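Local structure of arabinogalactan endo-1,4-beta-galactosidase (Ignisphaera aggregans, 7OSK) at residues S57-I62 with G67-E72. The protein probably hydrolyses internal beta-1,4-galactosidic bonds of arabinogalactan, this chain holding the glycoside hydrolase family 53 catalytic domain of a longer protein. Numbering follows the deposited sequence.
Sequences SEAPWI and GKYYDE
Tyr69 points its phenol at the helix that follows the first strand of this (beta/alpha)8 TIM barrel, and its OH end comes to rest between Ala59 and Ile62. These two residues lie about one turn apart on helix 59-65, and their side chains fall on opposite sides of the phenol plane. On the Ile62 side, CD1 comes closest, 3.5 Å from Tyr69 OH; on the other, Ala59 CB sits 3.9 Å from the same oxygen. The two larger side chains cross at about a right angle, and the isoleucine makes its contacts with the hydroxyl oxygen. An extended outer torsion (chi2 174°) sends CD1 out to the phenol, while CG2, anti to the backbone N, packs mainly on the returning chain, 3.8 Å from Gly67 CA.

A backbone bond accompanies that return. Gly67 N donates to Ile62 O at 2.9 Å, five residues back, with an N-H...O angle of 152°. A bond of this span just past a helix end is consistent with the outer bond of a Schellman motif, and it leads the chain from helix 59-65 into the loop that carries Tyr69.

Although the hydroxyl has aliphatic neighbours here, its polar partner is Thr355 O, to which it is hydrogen-bonded. Leu79 and Ile82 of helix 79-85 also touch the Tyr69 side chain, and Phe378 meets its ring edge-to-face. In this buried corner the side chain of Ile62 is about 6 Å from that of the calcium ligand Asn370 and about 12 Å from the calcium ion itself. The Ala59 backbone approaches the phenol too: its CA is 3.9 Å from Tyr69 OH.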
loop_
_atom_site.group_PDB
_atom_site.type_symbol
_atom_site.label_atom_id
_atom_site.label_comp_id
_atom_site.label_asym_id
_atom_site.label_seq_id
_atom_site.Cartn_x
_atom_site.Cartn_y
_atom_site.Cartn_z
ATOM N N SER A 57 4.592 5.085 4.066
ATOM C CA SER A 57 5.402 5.724 3.034
ATOM C C SER A 57 5.692 7.194 3.338
ATOM O O SER A 57 6.728 7.722 2.940
ATOM C CB SER A 57 4.707 5.610 1.675
ATOM O OG SER A 57 4.400 4.260 1.372
ATOM N N GLU A 58 4.779 7.848 4.050
ATOM C CA GLU A 58 4.905 9.276 4.319
ATOM C C GLU A 58 5.705 9.545 5.593
ATOM O O GLU A 58 6.185 10.658 5.809
ATOM C CB GLU A 58 3.524 9.929 4.438
ATOM C CG GLU A 58 2.580 9.641 3.278
ATOM C CD GLU A 58 1.946 8.263 3.346
ATOM O OE1 GLU A 58 1.713 7.759 4.465
ATOM O OE2 GLU A 58 1.684 7.681 2.273
ATOM N N ALA A 59 5.847 8.522 6.431
ATOM C CA ALA A 59 6.453 8.695 7.748
ATOM C C ALA A 59 7.876 9.259 7.677
ATOM O O ALA A 59 8.174 10.240 8.355
ATOM C CB ALA A 59 6.444 7.373 8.512
ATOM N N PRO A 60 8.756 8.653 6.857
ATOM C CA PRO A 60 10.150 9.113 6.838
ATOM C C PRO A 60 10.300 10.609 6.566
ATOM O O PRO A 60 11.132 11.253 7.200
ATOM C CB PRO A 60 10.771 8.292 5.703
ATOM C CG PRO A 60 9.937 7.070 5.632
ATOM C CD PRO A 60 8.546 7.541 5.912
ATOM N N TRP A 61 9.502 11.147 5.648
ATOM C CA TRP A 61 9.543 12.573 5.336
ATOM C C TRP A 61 9.075 13.410 6.525
ATOM O O TRP A 61 9.685 14.424 6.857
ATOM C CB TRP A 61 8.683 12.867 4.103
ATOM C CG TRP A 61 8.626 14.316 3.702
ATOM C CD1 TRP A 61 7.536 15.134 3.745
ATOM C CD2 TRP A 61 9.703 15.112 3.189
ATOM N NE1 TRP A 61 7.865 16.386 3.292
ATOM C CE2 TRP A 61 9.189 16.400 2.944
ATOM C CE3 TRP A 61 11.052 14.860 2.915
ATOM C CZ2 TRP A 61 9.975 17.436 2.440
ATOM C CZ3 TRP A 61 11.831 15.890 2.413
ATOM C CH2 TRP A 61 11.289 17.162 2.181
ATOM N N ILE A 62 7.996 12.969 7.166
ATOM C CA ILE A 62 7.449 13.652 8.336
ATOM C C ILE A 62 8.487 13.772 9.454
ATOM O O ILE A 62 8.617 14.824 10.079
ATOM C CB ILE A 62 6.198 12.915 8.873
ATOM C CG1 ILE A 62 5.061 13.007 7.850
ATOM C CG2 ILE A 62 5.749 13.498 10.215
ATOM C CD1 ILE A 62 3.821 12.192 8.202
ATOM N N GLY A 67 8.401 15.988 12.696
ATOM C CA GLY A 67 7.177 15.371 13.171
ATOM C C GLY A 67 7.445 14.302 14.214
ATOM O O GLY A 67 8.424 13.562 14.114
ATOM N N LYS A 68 6.566 14.224 15.210
ATOM C CA LYS A 68 6.737 13.309 16.336
ATOM C C LYS A 68 5.537 12.382 16.507
ATOM O O LYS A 68 4.390 12.808 16.372
ATOM C CB LYS A 68 6.962 14.099 17.629
ATOM C CG LYS A 68 8.226 14.948 17.636
ATOM C CD LYS A 68 8.321 15.784 18.907
ATOM C CE LYS A 68 9.605 16.597 18.956
ATOM N NZ LYS A 68 10.819 15.735 19.018
ATOM N N TYR A 69 5.816 11.117 16.813
ATOM C CA TYR A 69 4.779 10.123 17.079
ATOM C C TYR A 69 4.763 9.746 18.557
ATOM O O TYR A 69 5.816 9.593 19.181
ATOM C CB TYR A 69 4.994 8.873 16.226
ATOM C CG TYR A 69 4.775 9.098 14.749
ATOM C CD1 TYR A 69 3.514 8.957 14.185
ATOM C CD2 TYR A 69 5.828 9.451 13.919
ATOM C CE1 TYR A 69 3.309 9.161 12.837
ATOM C CE2 TYR A 69 5.633 9.658 12.568
ATOM C CZ TYR A 69 4.373 9.511 12.032
ATOM O OH TYR A 69 4.175 9.717 10.686
ATOM N N TYR A 70 3.561 9.593 19.107
ATOM C CA TYR A 70 3.386 9.267 20.519
ATOM C C TYR A 70 2.569 7.986 20.687
ATOM O O TYR A 70 1.648 7.719 19.914
ATOM C CB TYR A 70 2.711 10.430 21.250
ATOM C CG TYR A 70 3.453 11.740 21.108
ATOM C CD1 TYR A 70 3.268 12.549 19.996
ATOM C CD2 TYR A 70 4.341 12.166 22.086
ATOM C CE1 TYR A 70 3.945 13.744 19.862
ATOM C CE2 TYR A 70 5.022 13.358 21.959
ATOM C CZ TYR A 70 4.821 14.143 20.847
ATOM O OH TYR A 70 5.498 15.334 20.718
ATOM N N ASP A 71 2.918 7.199 21.700
ATOM C CA ASP A 71 2.271 5.912 21.940
ATOM C C ASP A 71 0.897 6.094 22.581
ATOM O O ASP A 71 0.394 7.213 22.685
ATOM C CB ASP A 71 3.157 5.035 22.829
ATOM C CG ASP A 71 3.389 5.640 24.199
ATOM O OD1 ASP A 71 3.091 6.840 24.375
ATOM O OD2 ASP A 71 3.874 4.922 25.099
ATOM N N GLU A 72 0.302 4.985 23.015
ATOM C CA GLU A 72 -1.030 5.003 23.614
ATOM C C GLU A 72 -1.077 5.902 24.848
ATOM O O GLU A 72 -2.098 6.532 25.127
ATOM C CB GLU A 72 -1.461 3.580 23.984
ATOM C CG GLU A 72 -2.861 3.468 24.590
ATOM C CD GLU A 72 -3.972 3.739 23.585
ATOM O OE1 GLU A 72 -3.666 4.030 22.409
ATOM O OE2 GLU A 72 -5.157 3.653 23.973
#